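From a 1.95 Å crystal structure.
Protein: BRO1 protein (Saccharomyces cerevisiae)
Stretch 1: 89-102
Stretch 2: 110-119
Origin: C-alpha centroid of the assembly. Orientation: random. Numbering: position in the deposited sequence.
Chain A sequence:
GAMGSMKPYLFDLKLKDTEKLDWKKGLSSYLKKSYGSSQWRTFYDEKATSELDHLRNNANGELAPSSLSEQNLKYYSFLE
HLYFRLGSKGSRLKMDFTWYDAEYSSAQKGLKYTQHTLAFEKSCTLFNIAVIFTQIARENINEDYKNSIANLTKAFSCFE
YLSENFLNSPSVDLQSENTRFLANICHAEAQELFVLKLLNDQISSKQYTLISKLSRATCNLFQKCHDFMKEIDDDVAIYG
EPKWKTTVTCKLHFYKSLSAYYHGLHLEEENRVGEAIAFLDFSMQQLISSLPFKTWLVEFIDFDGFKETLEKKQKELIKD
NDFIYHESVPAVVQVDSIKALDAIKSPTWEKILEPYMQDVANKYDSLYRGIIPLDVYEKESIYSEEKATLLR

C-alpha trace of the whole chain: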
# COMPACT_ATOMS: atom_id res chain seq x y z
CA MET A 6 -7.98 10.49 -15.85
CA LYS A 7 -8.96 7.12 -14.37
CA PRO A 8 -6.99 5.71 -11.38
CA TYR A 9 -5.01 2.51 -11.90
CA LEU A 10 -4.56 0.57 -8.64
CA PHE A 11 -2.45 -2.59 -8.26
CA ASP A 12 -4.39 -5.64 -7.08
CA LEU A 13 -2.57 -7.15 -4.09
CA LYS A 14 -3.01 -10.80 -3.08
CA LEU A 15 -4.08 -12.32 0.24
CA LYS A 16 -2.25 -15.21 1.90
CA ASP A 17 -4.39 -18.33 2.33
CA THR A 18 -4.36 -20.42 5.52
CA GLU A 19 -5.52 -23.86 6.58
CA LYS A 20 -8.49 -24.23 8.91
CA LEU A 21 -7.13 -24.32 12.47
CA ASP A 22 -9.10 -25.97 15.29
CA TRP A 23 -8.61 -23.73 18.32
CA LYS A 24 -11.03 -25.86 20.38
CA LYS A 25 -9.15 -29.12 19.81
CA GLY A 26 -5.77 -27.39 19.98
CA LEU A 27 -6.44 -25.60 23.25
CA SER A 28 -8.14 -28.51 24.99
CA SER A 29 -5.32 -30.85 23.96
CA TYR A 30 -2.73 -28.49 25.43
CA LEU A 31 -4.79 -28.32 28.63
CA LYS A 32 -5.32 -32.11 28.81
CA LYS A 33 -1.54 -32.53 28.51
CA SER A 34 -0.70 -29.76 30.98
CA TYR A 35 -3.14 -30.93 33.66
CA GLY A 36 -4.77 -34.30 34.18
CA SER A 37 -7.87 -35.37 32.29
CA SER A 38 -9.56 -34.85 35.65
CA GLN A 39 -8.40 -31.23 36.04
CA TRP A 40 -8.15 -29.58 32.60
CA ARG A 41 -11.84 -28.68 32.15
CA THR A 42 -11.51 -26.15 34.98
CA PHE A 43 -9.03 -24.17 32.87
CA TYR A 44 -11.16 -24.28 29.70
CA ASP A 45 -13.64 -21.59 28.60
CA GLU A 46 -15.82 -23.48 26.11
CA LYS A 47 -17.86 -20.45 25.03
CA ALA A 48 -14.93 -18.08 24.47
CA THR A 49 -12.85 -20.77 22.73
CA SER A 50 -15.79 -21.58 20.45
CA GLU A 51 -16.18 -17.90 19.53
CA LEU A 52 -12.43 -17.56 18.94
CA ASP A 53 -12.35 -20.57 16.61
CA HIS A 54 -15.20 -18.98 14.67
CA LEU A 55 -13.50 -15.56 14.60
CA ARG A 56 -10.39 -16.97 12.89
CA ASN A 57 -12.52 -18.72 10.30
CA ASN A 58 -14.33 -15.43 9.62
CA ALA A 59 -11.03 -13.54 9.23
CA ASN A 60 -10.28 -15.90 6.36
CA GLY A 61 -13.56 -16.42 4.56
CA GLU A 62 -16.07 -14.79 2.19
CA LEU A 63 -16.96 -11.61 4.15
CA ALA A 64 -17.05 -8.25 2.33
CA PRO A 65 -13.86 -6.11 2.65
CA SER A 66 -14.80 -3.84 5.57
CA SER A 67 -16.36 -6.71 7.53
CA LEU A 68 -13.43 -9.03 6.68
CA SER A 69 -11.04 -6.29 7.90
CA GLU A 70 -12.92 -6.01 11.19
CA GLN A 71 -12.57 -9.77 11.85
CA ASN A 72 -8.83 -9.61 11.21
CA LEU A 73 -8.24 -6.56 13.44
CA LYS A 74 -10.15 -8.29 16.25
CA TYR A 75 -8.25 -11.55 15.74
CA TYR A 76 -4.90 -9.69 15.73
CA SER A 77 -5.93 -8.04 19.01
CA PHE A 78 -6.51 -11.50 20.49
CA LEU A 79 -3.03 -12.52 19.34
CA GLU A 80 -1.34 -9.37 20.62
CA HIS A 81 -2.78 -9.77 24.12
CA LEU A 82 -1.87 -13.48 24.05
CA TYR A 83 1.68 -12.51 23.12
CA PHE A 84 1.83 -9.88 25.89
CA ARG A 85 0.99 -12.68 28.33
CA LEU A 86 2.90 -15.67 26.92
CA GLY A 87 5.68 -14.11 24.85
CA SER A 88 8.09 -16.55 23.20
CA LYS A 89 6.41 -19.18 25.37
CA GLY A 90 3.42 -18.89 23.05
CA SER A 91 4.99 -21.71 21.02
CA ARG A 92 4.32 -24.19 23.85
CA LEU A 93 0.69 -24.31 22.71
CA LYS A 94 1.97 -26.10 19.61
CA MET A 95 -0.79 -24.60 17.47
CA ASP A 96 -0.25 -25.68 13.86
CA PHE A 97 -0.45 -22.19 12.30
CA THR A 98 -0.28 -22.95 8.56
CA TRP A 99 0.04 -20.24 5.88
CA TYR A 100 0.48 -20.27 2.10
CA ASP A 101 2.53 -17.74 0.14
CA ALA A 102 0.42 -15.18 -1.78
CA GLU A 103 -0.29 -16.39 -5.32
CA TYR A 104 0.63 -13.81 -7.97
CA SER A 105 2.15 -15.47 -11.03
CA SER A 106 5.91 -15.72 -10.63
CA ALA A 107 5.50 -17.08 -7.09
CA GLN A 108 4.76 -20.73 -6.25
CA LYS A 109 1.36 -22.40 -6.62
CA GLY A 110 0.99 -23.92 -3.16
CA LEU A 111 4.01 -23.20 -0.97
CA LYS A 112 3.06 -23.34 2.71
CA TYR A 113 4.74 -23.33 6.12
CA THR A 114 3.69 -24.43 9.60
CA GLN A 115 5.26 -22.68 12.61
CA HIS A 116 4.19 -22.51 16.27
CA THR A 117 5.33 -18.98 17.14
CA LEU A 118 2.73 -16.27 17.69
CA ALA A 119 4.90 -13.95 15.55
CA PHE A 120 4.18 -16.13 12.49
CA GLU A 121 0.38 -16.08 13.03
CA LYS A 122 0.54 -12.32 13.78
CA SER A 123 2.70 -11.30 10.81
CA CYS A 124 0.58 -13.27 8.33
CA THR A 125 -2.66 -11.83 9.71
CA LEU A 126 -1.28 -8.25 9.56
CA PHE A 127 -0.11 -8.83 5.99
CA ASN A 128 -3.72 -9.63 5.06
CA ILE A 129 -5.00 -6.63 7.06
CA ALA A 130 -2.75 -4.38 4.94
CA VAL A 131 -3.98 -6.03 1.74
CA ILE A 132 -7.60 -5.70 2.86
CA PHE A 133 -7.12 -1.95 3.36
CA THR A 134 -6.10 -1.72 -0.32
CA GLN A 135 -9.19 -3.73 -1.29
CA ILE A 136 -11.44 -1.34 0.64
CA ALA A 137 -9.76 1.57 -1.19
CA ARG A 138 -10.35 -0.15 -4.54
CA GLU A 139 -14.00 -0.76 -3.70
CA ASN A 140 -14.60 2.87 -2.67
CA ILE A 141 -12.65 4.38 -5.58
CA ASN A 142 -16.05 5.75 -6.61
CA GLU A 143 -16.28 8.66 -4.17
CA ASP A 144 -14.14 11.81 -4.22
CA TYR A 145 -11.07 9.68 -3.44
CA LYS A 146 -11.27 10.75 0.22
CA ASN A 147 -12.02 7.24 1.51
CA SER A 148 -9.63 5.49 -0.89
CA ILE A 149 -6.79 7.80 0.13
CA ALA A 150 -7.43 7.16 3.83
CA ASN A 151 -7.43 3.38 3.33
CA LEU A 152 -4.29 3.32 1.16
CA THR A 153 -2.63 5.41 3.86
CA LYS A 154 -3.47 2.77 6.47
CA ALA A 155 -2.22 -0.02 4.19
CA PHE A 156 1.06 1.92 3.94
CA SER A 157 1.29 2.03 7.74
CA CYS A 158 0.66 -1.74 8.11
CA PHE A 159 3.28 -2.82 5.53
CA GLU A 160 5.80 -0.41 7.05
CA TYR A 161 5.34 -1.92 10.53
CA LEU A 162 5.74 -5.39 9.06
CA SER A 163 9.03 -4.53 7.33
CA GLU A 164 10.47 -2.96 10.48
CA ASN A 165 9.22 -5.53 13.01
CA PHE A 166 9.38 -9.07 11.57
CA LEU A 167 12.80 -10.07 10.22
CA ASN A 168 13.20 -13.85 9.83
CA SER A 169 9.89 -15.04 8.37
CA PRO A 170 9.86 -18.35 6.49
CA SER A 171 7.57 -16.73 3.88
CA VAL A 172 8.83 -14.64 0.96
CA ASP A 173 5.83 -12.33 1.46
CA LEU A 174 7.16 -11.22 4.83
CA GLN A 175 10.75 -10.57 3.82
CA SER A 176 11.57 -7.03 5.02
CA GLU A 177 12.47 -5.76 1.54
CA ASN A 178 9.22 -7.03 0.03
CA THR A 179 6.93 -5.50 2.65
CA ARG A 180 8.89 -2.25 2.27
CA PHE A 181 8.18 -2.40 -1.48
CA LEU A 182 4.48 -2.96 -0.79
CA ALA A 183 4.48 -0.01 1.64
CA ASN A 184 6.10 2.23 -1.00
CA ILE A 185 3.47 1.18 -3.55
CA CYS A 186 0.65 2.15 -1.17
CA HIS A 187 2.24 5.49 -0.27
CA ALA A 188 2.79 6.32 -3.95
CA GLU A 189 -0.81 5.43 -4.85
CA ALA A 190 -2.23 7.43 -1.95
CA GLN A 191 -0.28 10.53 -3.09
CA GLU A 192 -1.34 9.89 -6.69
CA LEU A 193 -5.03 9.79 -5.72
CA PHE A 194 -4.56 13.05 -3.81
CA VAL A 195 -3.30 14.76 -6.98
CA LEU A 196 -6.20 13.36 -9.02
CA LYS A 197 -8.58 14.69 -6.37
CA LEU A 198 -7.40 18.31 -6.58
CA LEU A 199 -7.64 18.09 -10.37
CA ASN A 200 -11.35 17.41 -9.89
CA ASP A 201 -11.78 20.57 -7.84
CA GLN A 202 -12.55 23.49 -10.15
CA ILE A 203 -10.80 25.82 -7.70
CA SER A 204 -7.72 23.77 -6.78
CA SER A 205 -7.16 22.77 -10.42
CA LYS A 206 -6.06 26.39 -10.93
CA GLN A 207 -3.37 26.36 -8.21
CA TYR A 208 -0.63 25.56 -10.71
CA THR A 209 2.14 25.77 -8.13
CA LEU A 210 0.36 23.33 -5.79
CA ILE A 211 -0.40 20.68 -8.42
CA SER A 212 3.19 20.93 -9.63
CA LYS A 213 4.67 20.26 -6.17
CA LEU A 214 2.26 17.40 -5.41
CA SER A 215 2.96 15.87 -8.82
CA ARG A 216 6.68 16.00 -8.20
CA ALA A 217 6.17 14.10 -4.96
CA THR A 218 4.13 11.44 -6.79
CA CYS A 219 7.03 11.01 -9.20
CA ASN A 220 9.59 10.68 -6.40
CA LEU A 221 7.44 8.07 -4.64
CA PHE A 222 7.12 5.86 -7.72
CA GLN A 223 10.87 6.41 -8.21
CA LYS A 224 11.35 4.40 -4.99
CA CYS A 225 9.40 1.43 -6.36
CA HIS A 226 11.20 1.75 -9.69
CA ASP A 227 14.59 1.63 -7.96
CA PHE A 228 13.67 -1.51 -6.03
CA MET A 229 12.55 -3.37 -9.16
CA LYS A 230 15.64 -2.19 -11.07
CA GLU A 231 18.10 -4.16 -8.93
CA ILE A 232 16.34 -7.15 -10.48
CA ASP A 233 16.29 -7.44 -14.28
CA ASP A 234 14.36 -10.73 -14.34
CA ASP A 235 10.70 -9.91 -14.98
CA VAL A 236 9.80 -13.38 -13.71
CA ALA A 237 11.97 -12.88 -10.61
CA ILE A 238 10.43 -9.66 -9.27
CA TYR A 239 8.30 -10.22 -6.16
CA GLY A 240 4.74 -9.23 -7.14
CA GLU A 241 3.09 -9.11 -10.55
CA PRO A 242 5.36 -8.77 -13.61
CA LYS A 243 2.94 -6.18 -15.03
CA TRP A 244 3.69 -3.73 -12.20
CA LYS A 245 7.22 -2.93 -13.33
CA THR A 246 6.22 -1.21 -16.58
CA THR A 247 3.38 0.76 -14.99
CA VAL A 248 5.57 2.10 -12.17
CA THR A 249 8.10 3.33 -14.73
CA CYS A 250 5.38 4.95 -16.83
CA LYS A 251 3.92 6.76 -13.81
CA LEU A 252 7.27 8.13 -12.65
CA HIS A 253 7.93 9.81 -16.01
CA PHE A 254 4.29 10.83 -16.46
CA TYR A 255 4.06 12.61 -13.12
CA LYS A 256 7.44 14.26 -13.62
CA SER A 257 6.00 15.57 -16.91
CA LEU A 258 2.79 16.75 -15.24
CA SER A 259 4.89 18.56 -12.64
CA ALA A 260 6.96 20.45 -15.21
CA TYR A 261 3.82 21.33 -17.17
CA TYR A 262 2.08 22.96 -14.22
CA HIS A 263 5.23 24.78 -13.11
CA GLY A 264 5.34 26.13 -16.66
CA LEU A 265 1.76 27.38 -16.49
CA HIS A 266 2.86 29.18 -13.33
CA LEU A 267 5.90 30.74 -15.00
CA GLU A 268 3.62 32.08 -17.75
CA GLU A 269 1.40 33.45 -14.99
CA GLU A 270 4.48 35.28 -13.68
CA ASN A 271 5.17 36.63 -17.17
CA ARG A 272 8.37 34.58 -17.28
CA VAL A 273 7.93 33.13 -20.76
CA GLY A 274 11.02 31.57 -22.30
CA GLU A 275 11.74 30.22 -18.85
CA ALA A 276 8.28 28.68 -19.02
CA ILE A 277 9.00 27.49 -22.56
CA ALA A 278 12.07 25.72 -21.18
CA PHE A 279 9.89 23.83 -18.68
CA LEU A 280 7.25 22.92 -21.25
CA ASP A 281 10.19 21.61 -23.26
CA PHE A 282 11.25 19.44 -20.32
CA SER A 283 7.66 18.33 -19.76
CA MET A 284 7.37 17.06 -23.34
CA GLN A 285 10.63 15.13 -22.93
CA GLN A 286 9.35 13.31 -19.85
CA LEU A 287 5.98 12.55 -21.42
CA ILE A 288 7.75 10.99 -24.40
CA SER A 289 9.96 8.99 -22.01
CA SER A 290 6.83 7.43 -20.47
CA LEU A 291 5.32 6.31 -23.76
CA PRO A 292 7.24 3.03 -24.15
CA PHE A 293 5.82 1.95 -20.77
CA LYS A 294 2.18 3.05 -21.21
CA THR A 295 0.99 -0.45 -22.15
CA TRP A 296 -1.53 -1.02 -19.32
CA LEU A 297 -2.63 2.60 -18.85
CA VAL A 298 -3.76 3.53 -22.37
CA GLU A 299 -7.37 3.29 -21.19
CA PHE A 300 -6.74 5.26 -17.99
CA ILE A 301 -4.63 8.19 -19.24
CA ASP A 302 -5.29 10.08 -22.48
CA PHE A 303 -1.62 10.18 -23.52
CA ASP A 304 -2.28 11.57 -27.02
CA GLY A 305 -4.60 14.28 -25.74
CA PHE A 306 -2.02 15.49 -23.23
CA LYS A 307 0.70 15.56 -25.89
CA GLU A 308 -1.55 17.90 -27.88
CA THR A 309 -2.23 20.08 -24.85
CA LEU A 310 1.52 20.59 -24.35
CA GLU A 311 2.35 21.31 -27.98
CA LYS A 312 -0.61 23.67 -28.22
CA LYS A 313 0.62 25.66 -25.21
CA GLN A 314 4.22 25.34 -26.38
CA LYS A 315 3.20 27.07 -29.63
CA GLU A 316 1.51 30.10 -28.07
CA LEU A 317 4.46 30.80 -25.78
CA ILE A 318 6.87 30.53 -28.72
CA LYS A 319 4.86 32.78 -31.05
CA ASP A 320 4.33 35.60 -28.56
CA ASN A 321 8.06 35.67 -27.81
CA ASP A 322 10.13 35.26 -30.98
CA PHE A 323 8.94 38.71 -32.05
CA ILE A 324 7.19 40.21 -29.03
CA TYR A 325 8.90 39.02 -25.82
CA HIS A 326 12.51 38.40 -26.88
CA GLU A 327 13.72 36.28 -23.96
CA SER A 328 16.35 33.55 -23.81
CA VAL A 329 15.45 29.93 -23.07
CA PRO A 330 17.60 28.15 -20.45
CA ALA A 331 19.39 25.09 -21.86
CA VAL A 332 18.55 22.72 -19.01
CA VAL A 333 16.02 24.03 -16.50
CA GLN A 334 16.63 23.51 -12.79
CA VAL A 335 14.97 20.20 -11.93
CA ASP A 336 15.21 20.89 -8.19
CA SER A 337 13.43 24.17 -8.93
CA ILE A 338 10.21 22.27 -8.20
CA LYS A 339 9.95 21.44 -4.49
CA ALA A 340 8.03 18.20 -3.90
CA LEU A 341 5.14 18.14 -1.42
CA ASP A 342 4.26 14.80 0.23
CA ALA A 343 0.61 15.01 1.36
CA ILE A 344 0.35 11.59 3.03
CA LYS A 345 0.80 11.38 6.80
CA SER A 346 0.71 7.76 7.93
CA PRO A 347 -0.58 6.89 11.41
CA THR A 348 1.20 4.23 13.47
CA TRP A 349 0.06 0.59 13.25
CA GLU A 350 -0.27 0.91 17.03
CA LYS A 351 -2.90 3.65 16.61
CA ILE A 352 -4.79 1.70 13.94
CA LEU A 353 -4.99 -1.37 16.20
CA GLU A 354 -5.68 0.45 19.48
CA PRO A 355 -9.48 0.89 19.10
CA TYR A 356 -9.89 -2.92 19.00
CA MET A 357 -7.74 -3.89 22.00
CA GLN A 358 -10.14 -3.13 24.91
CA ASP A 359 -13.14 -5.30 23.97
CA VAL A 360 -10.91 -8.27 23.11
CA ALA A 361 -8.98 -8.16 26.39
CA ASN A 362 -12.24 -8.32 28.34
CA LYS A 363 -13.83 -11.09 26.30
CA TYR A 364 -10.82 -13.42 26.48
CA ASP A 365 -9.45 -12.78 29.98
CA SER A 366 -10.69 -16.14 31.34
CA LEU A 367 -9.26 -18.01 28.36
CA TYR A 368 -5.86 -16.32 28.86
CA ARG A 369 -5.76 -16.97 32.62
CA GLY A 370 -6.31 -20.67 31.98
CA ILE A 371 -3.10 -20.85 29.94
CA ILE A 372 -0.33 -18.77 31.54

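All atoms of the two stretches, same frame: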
# COMPACT_ATOMS: atom_id res chain seq x y z
N LYS A 89 6.95 -17.94 24.83
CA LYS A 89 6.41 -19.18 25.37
C LYS A 89 5.13 -19.56 24.63
O LYS A 89 4.61 -20.66 24.80
CB LYS A 89 6.12 -19.04 26.86
CG LYS A 89 7.37 -18.95 27.73
CD LYS A 89 7.01 -18.74 29.19
CE LYS A 89 8.24 -18.81 30.08
NZ LYS A 89 8.87 -20.16 30.04
N GLY A 90 4.63 -18.63 23.81
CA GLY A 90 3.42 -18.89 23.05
C GLY A 90 3.51 -20.15 22.20
O GLY A 90 2.50 -20.76 21.87
N SER A 91 4.74 -20.53 21.85
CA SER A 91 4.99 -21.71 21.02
C SER A 91 4.68 -23.02 21.74
O SER A 91 4.51 -24.06 21.10
CB SER A 91 6.45 -21.73 20.57
OG SER A 91 6.79 -20.53 19.91
N ARG A 92 4.61 -22.98 23.07
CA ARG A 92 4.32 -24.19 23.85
C ARG A 92 2.92 -24.73 23.57
O ARG A 92 2.63 -25.89 23.86
CB ARG A 92 4.49 -23.91 25.35
CG ARG A 92 5.92 -23.57 25.73
CD ARG A 92 6.12 -23.50 27.24
NE ARG A 92 7.51 -23.19 27.56
CZ ARG A 92 7.99 -23.07 28.80
NH1 ARG A 92 7.18 -23.22 29.84
NH2 ARG A 92 9.27 -22.80 28.98
N LEU A 93 2.05 -23.88 23.02
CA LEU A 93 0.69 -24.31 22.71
C LEU A 93 0.73 -25.28 21.54
O LEU A 93 -0.20 -26.06 21.33
CB LEU A 93 -0.19 -23.11 22.36
CG LEU A 93 -0.40 -22.06 23.45
CD1 LEU A 93 -1.32 -20.95 22.92
CD2 LEU A 93 -1.01 -22.71 24.68
N LYS A 94 1.81 -25.23 20.77
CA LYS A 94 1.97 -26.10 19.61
C LYS A 94 0.80 -26.01 18.63
O LYS A 94 0.35 -27.02 18.10
CB LYS A 94 2.14 -27.56 20.05
CG LYS A 94 3.32 -27.80 20.98
CD LYS A 94 4.64 -27.46 20.30
CE LYS A 94 5.81 -27.66 21.26
NZ LYS A 94 5.89 -29.06 21.77
N MET A 95 0.30 -24.79 18.41
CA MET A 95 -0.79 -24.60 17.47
C MET A 95 -0.17 -24.73 16.08
O MET A 95 0.89 -24.15 15.82
CB MET A 95 -1.40 -23.21 17.62
CG MET A 95 -2.01 -22.95 19.00
SD MET A 95 -3.24 -24.18 19.43
CE MET A 95 -4.45 -23.94 18.12
N ASP A 96 -0.80 -25.49 15.20
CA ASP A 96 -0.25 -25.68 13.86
C ASP A 96 -0.64 -24.57 12.88
O ASP A 96 -1.33 -24.81 11.90
CB ASP A 96 -0.68 -27.03 13.28
CG ASP A 96 -0.01 -28.21 13.98
OD1 ASP A 96 1.15 -28.08 14.43
OD2 ASP A 96 -0.64 -29.28 14.06
N PHE A 97 -0.18 -23.35 13.16
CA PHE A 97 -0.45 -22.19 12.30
C PHE A 97 0.15 -22.50 10.92
O PHE A 97 1.38 -22.61 10.77
CB PHE A 97 0.22 -20.95 12.90
CG PHE A 97 -0.27 -20.59 14.28
CD1 PHE A 97 0.64 -20.33 15.31
CD2 PHE A 97 -1.63 -20.43 14.54
CE1 PHE A 97 0.21 -19.92 16.58
CE2 PHE A 97 -2.08 -20.02 15.80
CZ PHE A 97 -1.17 -19.76 16.82
N THR A 98 -0.71 -22.61 9.91
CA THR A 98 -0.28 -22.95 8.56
C THR A 98 -0.69 -21.92 7.50
O THR A 98 -1.89 -21.73 7.24
CB THR A 98 -0.83 -24.35 8.18
OG1 THR A 98 -0.39 -25.31 9.15
CG2 THR A 98 -0.36 -24.77 6.78
N TRP A 99 0.30 -21.27 6.90
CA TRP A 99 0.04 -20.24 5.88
C TRP A 99 0.72 -20.47 4.53
O TRP A 99 1.87 -20.91 4.46
CB TRP A 99 0.46 -18.86 6.39
CG TRP A 99 -0.36 -18.37 7.54
CD1 TRP A 99 -0.21 -18.70 8.86
CD2 TRP A 99 -1.50 -17.50 7.48
NE1 TRP A 99 -1.18 -18.08 9.62
CE2 TRP A 99 -1.99 -17.34 8.79
CE3 TRP A 99 -2.15 -16.83 6.43
CZ2 TRP A 99 -3.10 -16.54 9.09
CZ3 TRP A 99 -3.26 -16.03 6.73
CH2 TRP A 99 -3.72 -15.90 8.05
N TYR A 100 -0.01 -20.14 3.47
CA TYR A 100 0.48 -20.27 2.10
C TYR A 100 1.02 -18.92 1.60
O TYR A 100 0.55 -17.86 2.00
CB TYR A 100 -0.65 -20.69 1.15
CG TYR A 100 -1.15 -22.11 1.31
CD1 TYR A 100 -2.04 -22.45 2.34
CD2 TYR A 100 -0.77 -23.11 0.41
CE1 TYR A 100 -2.53 -23.76 2.46
CE2 TYR A 100 -1.25 -24.41 0.53
CZ TYR A 100 -2.13 -24.73 1.55
OH TYR A 100 -2.61 -26.01 1.64
N ASP A 101 2.00 -18.97 0.70
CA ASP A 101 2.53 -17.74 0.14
C ASP A 101 1.47 -17.16 -0.81
O ASP A 101 0.74 -17.91 -1.45
CB ASP A 101 3.80 -18.01 -0.68
CG ASP A 101 5.03 -18.23 0.18
OD1 ASP A 101 4.96 -18.03 1.41
OD2 ASP A 101 6.08 -18.60 -0.39
N ALA A 102 1.39 -15.83 -0.89
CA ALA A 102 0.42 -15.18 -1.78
C ALA A 102 0.66 -15.66 -3.21
O ALA A 102 1.81 -15.81 -3.63
CB ALA A 102 0.56 -13.66 -1.70
N GLY A 110 1.48 -23.21 -4.33
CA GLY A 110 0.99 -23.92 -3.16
C GLY A 110 2.06 -24.12 -2.10
O GLY A 110 2.10 -25.15 -1.43
N LEU A 111 2.93 -23.13 -1.95
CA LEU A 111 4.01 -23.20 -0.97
C LEU A 111 3.50 -22.75 0.40
O LEU A 111 3.09 -21.60 0.58
CB LEU A 111 5.18 -22.33 -1.41
CG LEU A 111 6.52 -22.61 -0.72
CD1 LEU A 111 6.89 -24.08 -0.93
CD2 LEU A 111 7.61 -21.71 -1.29
N LYS A 112 3.53 -23.66 1.37
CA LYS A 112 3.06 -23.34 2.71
C LYS A 112 4.06 -23.71 3.80
O LYS A 112 4.95 -24.54 3.60
CB LYS A 112 1.74 -24.07 2.99
CG LYS A 112 1.85 -25.58 2.93
CD LYS A 112 0.60 -26.24 3.48
CE LYS A 112 0.69 -27.75 3.40
NZ LYS A 112 -0.54 -28.40 3.93
N TYR A 113 3.89 -23.09 4.97
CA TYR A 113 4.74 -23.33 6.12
C TYR A 113 3.89 -23.46 7.37
O TYR A 113 2.81 -22.85 7.47
CB TYR A 113 5.72 -22.18 6.32
CG TYR A 113 6.58 -21.86 5.11
CD1 TYR A 113 7.73 -22.61 4.84
CD2 TYR A 113 6.24 -20.83 4.24
CE1 TYR A 113 8.53 -22.32 3.72
CE2 TYR A 113 7.02 -20.53 3.12
CZ TYR A 113 8.17 -21.28 2.87
OH TYR A 113 8.96 -20.96 1.78
N THR A 114 4.37 -24.25 8.32
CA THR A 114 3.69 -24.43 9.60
C THR A 114 4.73 -24.05 10.65
O THR A 114 5.86 -24.54 10.63
CB THR A 114 3.25 -25.90 9.81
OG1 THR A 114 2.26 -26.25 8.83
CG2 THR A 114 2.68 -26.10 11.21
N GLN A 115 4.36 -23.14 11.55
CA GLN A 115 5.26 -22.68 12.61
C GLN A 115 4.40 -22.37 13.83
O GLN A 115 3.29 -21.85 13.71
CB GLN A 115 6.04 -21.44 12.12
CG GLN A 115 7.05 -20.87 13.12
CD GLN A 115 8.07 -19.93 12.47
OE1 GLN A 115 8.36 -18.85 12.99
NE2 GLN A 115 8.63 -20.35 11.35
N HIS A 116 4.92 -22.70 15.02
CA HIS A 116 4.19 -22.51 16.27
C HIS A 116 4.26 -21.13 16.93
O HIS A 116 3.49 -20.84 17.84
CB HIS A 116 4.64 -23.53 17.32
CG HIS A 116 4.45 -24.96 16.91
ND1 HIS A 116 3.32 -25.42 16.27
CD2 HIS A 116 5.22 -26.05 17.13
CE1 HIS A 116 3.40 -26.73 16.12
NE2 HIS A 116 4.54 -27.14 16.63
N THR A 117 5.19 -20.29 16.51
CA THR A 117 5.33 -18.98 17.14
C THR A 117 4.16 -18.04 16.85
O THR A 117 3.59 -18.05 15.76
CB THR A 117 6.63 -18.28 16.70
OG1 THR A 117 6.50 -17.85 15.34
CG2 THR A 117 7.81 -19.25 16.82
N LEU A 118 3.82 -17.22 17.84
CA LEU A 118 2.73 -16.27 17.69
C LEU A 118 3.12 -15.21 16.65
O LEU A 118 2.26 -14.68 15.96
CB LEU A 118 2.41 -15.61 19.04
CG LEU A 118 1.87 -16.58 20.11
CD1 LEU A 118 1.54 -15.83 21.40
CD2 LEU A 118 0.61 -17.27 19.58
N ALA A 119 4.42 -14.93 16.53
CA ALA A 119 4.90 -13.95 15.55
C ALA A 119 4.52 -14.35 14.12
O ALA A 119 4.24 -13.48 13.28
CB ALA A 119 6.42 -13.79 15.65
O HOH W 1 1.64 -22.13 19.45
O HOH W 2 8.51 -18.64 0.58

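The two stretches pair as antiparallel strands, with a 3-10 segment and the start of a helix meeting beyond one end of the pairing. Strand 97-100 runs at 159° to strand 112-115, and the axes approach to 4.6 Å. Trp-99 and Tyr-113 form a hydrogen-bonded pair: Trp-99 N donates to Tyr-113 O, and Tyr-113 N to Trp-99 O, both at 3.0 Å. Asp-101 N extends the ladder with a bond to Leu-111 O at 2.8 Å. At the other end, Gln-115 N donates to Phe-97 O at 3.1 Å. Thr-98 sits across from Thr-114, and Tyr-100 from Lys-112, in non-hydrogen-bonded pairs. Here alpha carbons approach carbonyls, as in Thr-98 CA to Tyr-113 O at 3.3 Å.

Past the strands, a water ties the backbones together. It donates to Gly-90 O (2.9 Å) and His-116 O (2.8 Å) and accepts from Met-95 N (3.2 Å). Gly-90 is buried, and its CA lies 4.0 Å from Leu-118 CD1. An ideal CB on Gly-90 would lie 2.5 Å from Leu-118 CD1, a clash, so the lack of a side chain permits the close packing.

Thr-98, Tyr-100, Lys-112 and Thr-114 share one face of the sheet. Thr-98 OG1 and Thr-114 OG1 are hydrogen-bonded at 2.8 Å. Thr-98 OG1 also donates to Asp-96 O at 2.9 Å, which satisfies its hydroxyl although the residue is buried. Lys-112 lays its aliphatic chain against Tyr-100, with CB 3.8 Å from the centroid of the Tyr-100 ring, over its face. Its charged NZ is bonded elsewhere in the structure.

Phe-97, Trp-99 and Tyr-113 lie on the other face. Phe-97 is buried, and its CE1 packs 4.0 Å from Leu-118 CD2, an apolar contact with the first turn of the helix. The edge of the Tyr-113 ring lies beside Asp-101, with Tyr-113 CE2 3.7 Å from Asp-101 OD1. A water bridges them, donating to Asp-101 OD2 at 2.6 Å and lying 2.7 Å from Tyr-113 OH.

His-116 has the largest area covered by the opposing stretch, 125 Å². His-116 ND1 donates to Met-95 O at 2.8 Å, fixing the ring against the loop before the strand. Lys-94 CA sits over the ring face, 3.7 Å from the centroid of the His-116 ring. Asp-96 OD1 approaches the ring edge, 3.1 Å from His-116 CE1. The flat ring thus offers both a polar edge and a packing face. Nearby, Ser-91 OG touches Thr-117 CG2 at 3.5 Å, while Thr-117 caps the helix that follows. Together the stretches bury 943 Å², summed over both sides.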